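Local coordinates for bsobi restriction endonuclease (Geobacillus stearothermophilus, PDB 1DC1) that cuts double-stranded DNA at the degenerate sequence 5'-CYCGRG-3', cleaving after the first cytosine, as a homodimeric type II restriction endonuclease, at a contact of chain A with DNA and the interface of chains A and B. Numbering follows the deposited sequence. Chains: chain A/B, Bsobi restriction endonuclease.

Contact 1: a contact of chain A with DNA. Residues chain A 74, 79-80, 124-125. With nucleotides of chain C.
The phenol of A:Tyr74 meets the phosphate of DG10 edge-on: its hydroxyl OH donates to the phosphate oxygen OP1 at 2.6 Å, and OP1 lies in the plane of the ring. The contact is made at the ring edge, with no stack between this ring and DA9 or DG10. The same oxygen takes a second bond from the backbone N of A:Asp80 (3.0 Å, 161° at the hydrogen), the first residue of helix 80-83, whose N-terminal end may add a little favourable charge. The carboxylate of A:Asp80 stays farther away, OD2 4.0 Å from OP1, and a water bridges the two, a link also shared by OG of A:Ser125. One phosphate upstream, A:Ser79 OG donates to OP2 of DA9 at 2.7 Å; a chi1 of 71° sets this hydroxyl between the backbone N and the carbonyl carbon, turned toward the phosphate. Within this patch the phosphate donors are hydroxyls and a backbone NH, with no basic side chain among the five residues; compensation by basic groups would come from elsewhere. A second carboxylate, that of A:Asp124 on helix 110-152, even lies against the deoxyribose of DA9. A water beside its OD2 and OP1 of DA9 may lessen any repulsion, though its distance to OP1 is doubtfully short. All these contacts reach phosphate or sugar rather than base edges. The carboxylate carbon CG of A:Asp124 packs 3.4 Å from the sugar carbon C4' of DA9.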
ATOM      1  N   TYR A  74      -0.702 -21.980  -5.267  1.00 11.98           N
ATOM      2  CA  TYR A  74      -0.723 -20.949  -4.232  1.00 13.29           C
ATOM      3  C   TYR A  74       0.253 -21.260  -3.094  1.00 11.21           C
ATOM      4  O   TYR A  74       1.028 -20.380  -2.673  1.00 13.55           O
ATOM      5  CB  TYR A  74      -2.145 -20.764  -3.651  1.00 12.84           C
ATOM      6  CG  TYR A  74      -2.408 -19.316  -3.236  1.00 14.38           C
ATOM      7  CD1 TYR A  74      -1.863 -18.799  -2.036  1.00 11.73           C
ATOM      8  CD2 TYR A  74      -3.081 -18.437  -4.106  1.00 14.97           C
ATOM      9  CE1 TYR A  74      -1.967 -17.426  -1.713  1.00 14.14           C
ATOM     10  CE2 TYR A  74      -3.194 -17.055  -3.796  1.00 16.38           C
ATOM     11  CZ  TYR A  74      -2.623 -16.553  -2.597  1.00 14.89           C
ATOM     12  OH  TYR A  74      -2.641 -15.191  -2.324  1.00 13.75           O
ATOM     13  N   SER A  79       1.076 -15.720  -5.568  1.00 14.00           N
ATOM     14  CA  SER A  79      -0.162 -14.996  -5.277  1.00 13.25           C
ATOM     15  C   SER A  79      -1.006 -14.978  -6.576  1.00 13.34           C
ATOM     16  O   SER A  79      -0.477 -15.224  -7.672  1.00 12.73           O
ATOM     17  CB  SER A  79       0.161 -13.560  -4.847  1.00 11.41           C
ATOM     18  OG  SER A  79       0.628 -12.836  -5.964  1.00 10.17           O
ATOM     19  N   ASP A  80      -2.305 -14.699  -6.476  1.00 12.27           N
ATOM     20  CA  ASP A  80      -3.127 -14.654  -7.684  1.00 12.07           C
ATOM     21  C   ASP A  80      -2.670 -13.484  -8.566  1.00 14.31           C
ATOM     22  O   ASP A  80      -2.796 -13.509  -9.784  1.00 15.68           O
ATOM     23  CB  ASP A  80      -4.613 -14.521  -7.336  1.00 16.33           C
ATOM     24  CG  ASP A  80      -5.237 -15.861  -6.962  1.00 19.72           C
ATOM     25  OD1 ASP A  80      -4.565 -16.890  -7.168  1.00 20.26           O
ATOM     26  OD2 ASP A  80      -6.378 -15.914  -6.479  1.00 19.50           O
ATOM     27  N   ASP A 124      -1.941 -13.538   3.038  1.00 13.11           N
ATOM     28  CA  ASP A 124      -1.720 -12.276   2.347  1.00 14.75           C
ATOM     29  C   ASP A 124      -2.954 -12.010   1.456  1.00 13.73           C
ATOM     30  O   ASP A 124      -3.320 -10.853   1.181  1.00 13.21           O
ATOM     31  CB  ASP A 124      -0.410 -12.366   1.540  1.00 14.52           C
ATOM     32  CG  ASP A 124       0.309 -11.007   1.389  1.00 16.73           C
ATOM     33  OD1 ASP A 124      -0.184  -9.987   1.887  1.00 18.30           O
ATOM     34  OD2 ASP A 124       1.369 -10.984   0.751  1.00 20.01           O
ATOM     35  N   SER A 125      -3.596 -13.084   0.996  1.00 10.87           N
ATOM     36  CA  SER A 125      -4.823 -12.936   0.208  1.00 12.41           C
ATOM     37  C   SER A 125      -5.947 -12.383   1.085  1.00 10.62           C
ATOM     38  O   SER A 125      -6.697 -11.513   0.648  1.00 11.62           O
ATOM     39  CB  SER A 125      -5.285 -14.275  -0.355  1.00 14.32           C
ATOM     40  OG  SER A 125      -6.487 -14.091  -1.081  1.00 15.19           O
TER
ATOM     41  P    DA C   9       1.786 -10.071  -4.073  1.00 13.70           P
ATOM     42  OP1  DA C   9       2.866 -10.390  -3.131  1.00 11.78           O
ATOM     43  OP2  DA C   9       1.900 -10.506  -5.507  1.00 12.05           O
ATOM     44  O5'  DA C   9       0.399 -10.628  -3.525  1.00 13.03           O
ATOM     45  C5'  DA C   9       0.235 -11.078  -2.173  1.00 11.75           C
ATOM     46  C4'  DA C   9      -1.103 -10.633  -1.633  1.00 13.08           C
ATOM     47  O4'  DA C   9      -1.060  -9.255  -1.189  1.00 12.53           O
ATOM     48  C3'  DA C   9      -2.305 -10.681  -2.582  1.00 13.32           C
ATOM     49  O3'  DA C   9      -2.769 -12.031  -2.843  1.00 15.10           O
ATOM     50  C2'  DA C   9      -3.297  -9.757  -1.881  1.00 13.79           C
ATOM     51  C1'  DA C   9      -2.371  -8.674  -1.300  1.00 13.37           C
ATOM     52  N9   DA C   9      -2.274  -7.523  -2.203  1.00 11.52           N
ATOM     53  C8   DA C   9      -1.451  -7.379  -3.300  1.00 10.13           C
ATOM     54  N7   DA C   9      -1.590  -6.229  -3.919  1.00  9.99           N
ATOM     55  C5   DA C   9      -2.558  -5.565  -3.180  1.00 12.89           C
ATOM     56  C6   DA C   9      -3.141  -4.292  -3.316  1.00 15.24           C
ATOM     57  N6   DA C   9      -2.732  -3.401  -4.239  1.00 13.77           N
ATOM     58  N1   DA C   9      -4.147  -3.953  -2.458  1.00 13.05           N
ATOM     59  C2   DA C   9      -4.497  -4.827  -1.510  1.00 10.41           C
ATOM     60  N3   DA C   9      -3.992  -6.041  -1.250  1.00 10.37           N
ATOM     61  C4   DA C   9      -3.014  -6.358  -2.134  1.00 14.02           C
ATOM     62  P    DG C  10      -3.849 -12.318  -4.033  1.00 14.32           P
ATOM     63  OP1  DG C  10      -3.992 -13.794  -4.107  1.00 14.35           O
ATOM     64  OP2  DG C  10      -3.517 -11.572  -5.281  1.00 10.16           O
ATOM     65  O5'  DG C  10      -5.183 -11.798  -3.332  1.00 15.07           O
ATOM     66  C5'  DG C  10      -6.333 -11.407  -4.056  1.00 11.64           C
ATOM     67  C4'  DG C  10      -7.092 -10.368  -3.252  1.00 14.21           C
ATOM     68  O4'  DG C  10      -6.234  -9.260  -2.901  1.00 12.91           O
ATOM     69  C3'  DG C  10      -8.187  -9.758  -4.095  1.00 16.47           C
ATOM     70  O3'  DG C  10      -9.410 -10.401  -3.778  1.00 22.10           O
ATOM     71  C2'  DG C  10      -8.237  -8.307  -3.669  1.00 20.89           C
ATOM     72  C1'  DG C  10      -6.818  -8.038  -3.265  1.00 14.06           C
ATOM     73  N9   DG C  10      -5.997  -7.426  -4.305  1.00 15.49           N
ATOM     74  C8   DG C  10      -4.894  -7.945  -4.937  1.00 13.57           C
ATOM     75  N7   DG C  10      -4.315  -7.085  -5.739  1.00 12.02           N
ATOM     76  C5   DG C  10      -5.110  -5.944  -5.657  1.00 12.78           C
ATOM     77  C6   DG C  10      -4.989  -4.683  -6.305  1.00 12.15           C
ATOM     78  O6   DG C  10      -4.112  -4.309  -7.082  1.00 15.21           O
ATOM     79  N1   DG C  10      -6.018  -3.815  -5.954  1.00 11.59           N
ATOM     80  C2   DG C  10      -7.026  -4.107  -5.048  1.00 11.79           C
ATOM     81  N2   DG C  10      -7.917  -3.155  -4.806  1.00 10.28           N
ATOM     82  N3   DG C  10      -7.140  -5.268  -4.425  1.00 14.60           N
ATOM     83  C4   DG C  10      -6.159  -6.140  -4.787  1.00 16.05           C
TER
HETATM   84  O   HOH W   1      -6.274 -15.142  -3.535  1.00 21.20           O
HETATM   85  O   HOH W   2       3.265  -9.992  -0.751  1.00 27.35           O

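Contact 2: the interface of chains A and B. Residues chain A 21, 24-25, 29; chain B 85-87, 90.
A:Arg25 and B:Asp90 reach toward each other tip to tip across the subunit boundary, and their salt bridge gives this patch a charged tie. The arginine grips side-on, with one nitrogen to each carboxylate oxygen: NH2 donates to OD1 at 2.9 Å and NE to OD2 at 3.0 Å. Both oxygens are met on the syn side, but the two flat groups are turned 40° apart, so the pairing is bidentate yet twisted. The arginine chain runs extended from CG to NE, its CG anti to the backbone N (chi1 159°), which carries the guanidinium away from helix 21-53 to the partner. From its own subunit, A:Ile29 lays CD1 over the centre of one guanidinium face, 3.5 Å above the plane.

Further hydrogen bonds fix the acceptor and add a neutral tie. The backbone N of B:Thr87 donates to OD2 of B:Asp90 at 3.1 Å, from the carboxylate face opposite to NE, so OD2 is gripped from both faces of its plane by at least these two donors. In return B:Thr87 OG1 accepts from the backbone N of B:Asp90, a reciprocal capping box at the start of helix 88-103. Separately, the phenol OH of A:Tyr21 donates to the carbonyl O of B:Phe85 at 2.6 Å, from above the carbonyl plane.

Apolar contacts lie beside these bonds. The side chains of A:Tyr21 and B:Phe85 run antiparallel alongside each other, and CD2 of the phenylalanine sits 3.9 Å from CE1 of the tyrosine; CB of A:Tyr24 stands above the phenylalanine ring plane, off its CD2-CE2 side, across that plane from A:Tyr21 CE1. Beyond, A:Ile29 CG1 touches B:Leu86 CD2 at 3.8 Å. Repeated by two-fold symmetry, the patch ties the long helix of each subunit to the segment leading into helix 88-103 of the other, helping to hold the homodimer together.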
ATOM      1  N   TYR A  21      -6.797   9.185  19.401  1.00 19.05           N
ATOM      2  CA  TYR A  21      -6.304   7.833  19.667  1.00 19.35           C
ATOM      3  C   TYR A  21      -7.517   6.918  19.936  1.00 15.53           C
ATOM      4  O   TYR A  21      -7.512   5.760  19.573  1.00 15.91           O
ATOM      5  CB  TYR A  21      -5.328   7.732  20.865  1.00 23.45           C
ATOM      6  CG  TYR A  21      -5.338   6.331  21.504  1.00 24.81           C
ATOM      7  CD1 TYR A  21      -4.612   5.280  20.950  1.00 27.94           C
ATOM      8  CD2 TYR A  21      -6.155   6.042  22.596  1.00 23.97           C
ATOM      9  CE1 TYR A  21      -4.699   3.966  21.456  1.00 27.12           C
ATOM     10  CE2 TYR A  21      -6.258   4.736  23.115  1.00 25.52           C
ATOM     11  CZ  TYR A  21      -5.527   3.692  22.532  1.00 28.62           C
ATOM     12  OH  TYR A  21      -5.686   2.375  23.002  1.00 28.26           O
ATOM     13  N   TYR A  24      -8.805   5.652  16.689  1.00 14.09           N
ATOM     14  CA  TYR A  24      -7.878   4.700  16.078  1.00 12.65           C
ATOM     15  C   TYR A  24      -8.049   3.365  16.753  1.00 12.84           C
ATOM     16  O   TYR A  24      -8.207   2.364  16.080  1.00 15.07           O
ATOM     17  CB  TYR A  24      -6.456   5.142  16.268  1.00 13.49           C
ATOM     18  CG  TYR A  24      -6.066   6.161  15.269  1.00 14.32           C
ATOM     19  CD1 TYR A  24      -6.241   5.908  13.901  1.00 11.22           C
ATOM     20  CD2 TYR A  24      -5.445   7.340  15.668  1.00 11.59           C
ATOM     21  CE1 TYR A  24      -5.796   6.800  12.949  1.00 16.68           C
ATOM     22  CE2 TYR A  24      -4.988   8.249  14.725  1.00 16.94           C
ATOM     23  CZ  TYR A  24      -5.159   7.984  13.365  1.00 17.47           C
ATOM     24  OH  TYR A  24      -4.740   8.916  12.424  1.00 18.22           O
ATOM     25  N   ARG A  25      -8.022   3.332  18.088  1.00 15.47           N
ATOM     26  CA  ARG A  25      -8.201   2.054  18.814  1.00 14.97           C
ATOM     27  C   ARG A  25      -9.548   1.409  18.395  1.00 16.77           C
ATOM     28  O   ARG A  25      -9.639   0.200  18.092  1.00 15.74           O
ATOM     29  CB  ARG A  25      -8.215   2.297  20.318  1.00 18.01           C
ATOM     30  CG  ARG A  25      -8.887   1.178  21.063  1.00 18.71           C
ATOM     31  CD  ARG A  25      -8.891   1.464  22.568  1.00 22.66           C
ATOM     32  NE  ARG A  25      -9.511   0.358  23.296  1.00 22.19           N
ATOM     33  CZ  ARG A  25     -10.831   0.174  23.367  1.00 33.48           C
ATOM     34  NH1 ARG A  25     -11.661   1.026  22.761  1.00 33.25           N
ATOM     35  NH2 ARG A  25     -11.328  -0.879  24.012  1.00 27.22           N
ATOM     36  N   ILE A  29      -9.981  -2.259  16.380  1.00 16.53           N
ATOM     37  CA  ILE A  29     -10.782  -3.321  16.992  1.00 14.45           C
ATOM     38  C   ILE A  29     -11.861  -3.780  16.027  1.00 14.82           C
ATOM     39  O   ILE A  29     -12.113  -4.976  15.866  1.00 13.96           O
ATOM     40  CB  ILE A  29     -11.421  -2.827  18.316  1.00 14.23           C
ATOM     41  CG1 ILE A  29     -10.352  -2.835  19.387  1.00 13.81           C
ATOM     42  CG2 ILE A  29     -12.518  -3.750  18.785  1.00 15.06           C
ATOM     43  CD1 ILE A  29     -10.706  -2.117  20.684  1.00 19.49           C
TER
ATOM     44  N   PHE B  85      -2.255  -0.450  19.697  1.00 16.58           N
ATOM     45  CA  PHE B  85      -3.421   0.331  20.105  1.00 20.37           C
ATOM     46  C   PHE B  85      -4.334  -0.332  21.138  1.00 19.01           C
ATOM     47  O   PHE B  85      -5.314   0.271  21.584  1.00 19.99           O
ATOM     48  CB  PHE B  85      -4.297   0.677  18.854  1.00 21.81           C
ATOM     49  CG  PHE B  85      -3.577   1.519  17.804  1.00 19.99           C
ATOM     50  CD1 PHE B  85      -2.789   0.906  16.798  1.00 20.37           C
ATOM     51  CD2 PHE B  85      -3.576   2.915  17.884  1.00 22.27           C
ATOM     52  CE1 PHE B  85      -2.008   1.672  15.904  1.00 21.95           C
ATOM     53  CE2 PHE B  85      -2.794   3.688  17.001  1.00 20.82           C
ATOM     54  CZ  PHE B  85      -2.012   3.057  16.016  1.00 20.68           C
ATOM     55  N   LEU B  86      -4.037  -1.570  21.501  1.00 18.19           N
ATOM     56  CA  LEU B  86      -4.875  -2.298  22.454  1.00 17.70           C
ATOM     57  C   LEU B  86      -4.352  -2.264  23.903  1.00 19.82           C
ATOM     58  O   LEU B  86      -3.139  -2.283  24.143  1.00 18.64           O
ATOM     59  CB  LEU B  86      -5.030  -3.773  22.017  1.00 18.12           C
ATOM     60  CG  LEU B  86      -5.585  -4.112  20.616  1.00 21.15           C
ATOM     61  CD1 LEU B  86      -6.125  -5.533  20.576  1.00 19.77           C
ATOM     62  CD2 LEU B  86      -6.694  -3.171  20.247  1.00 26.49           C
ATOM     63  N   THR B  87      -5.293  -2.210  24.853  1.00 19.63           N
ATOM     64  CA  THR B  87      -4.969  -2.254  26.282  1.00 15.60           C
ATOM     65  C   THR B  87      -4.772  -3.752  26.629  1.00 18.45           C
ATOM     66  O   THR B  87      -5.146  -4.640  25.845  1.00 18.98           O
ATOM     67  CB  THR B  87      -6.167  -1.729  27.130  1.00 21.04           C
ATOM     68  OG1 THR B  87      -7.280  -2.631  27.015  1.00 17.55           O
ATOM     69  CG2 THR B  87      -6.644  -0.389  26.627  1.00 23.08           C
ATOM     70  N   ASP B  90      -8.029  -5.551  26.262  1.00 18.96           N
ATOM     71  CA  ASP B  90      -8.462  -5.771  24.892  1.00 15.72           C
ATOM     72  C   ASP B  90      -7.780  -7.025  24.394  1.00 15.53           C
ATOM     73  O   ASP B  90      -8.408  -7.865  23.751  1.00 17.18           O
ATOM     74  CB  ASP B  90      -8.056  -4.612  23.998  1.00 17.58           C
ATOM     75  CG  ASP B  90      -8.797  -3.329  24.285  1.00 13.28           C
ATOM     76  OD1 ASP B  90      -9.933  -3.342  24.792  1.00 18.28           O
ATOM     77  OD2 ASP B  90      -8.212  -2.284  23.947  1.00 17.75           O
TER

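About 29 Å separates the C-alpha centres of contact 1 and contact 2, and the two have no residue in common. Contact 1 draws on helix 69-75, helix 80-83 and helix 110-152 of chain A; contact 2 sets helix 21-53 of chain A against residues 85-90 of chain B. In chain A the segment equivalent to B 85-90 follows helix 80-83 and joins the twin interface. Each chain thus places a DNA-backbone surface and a dimer surface in one stretch of sequence, consistent with a dimer that encircles the DNA; the structure alone does not show that one contact influences the other.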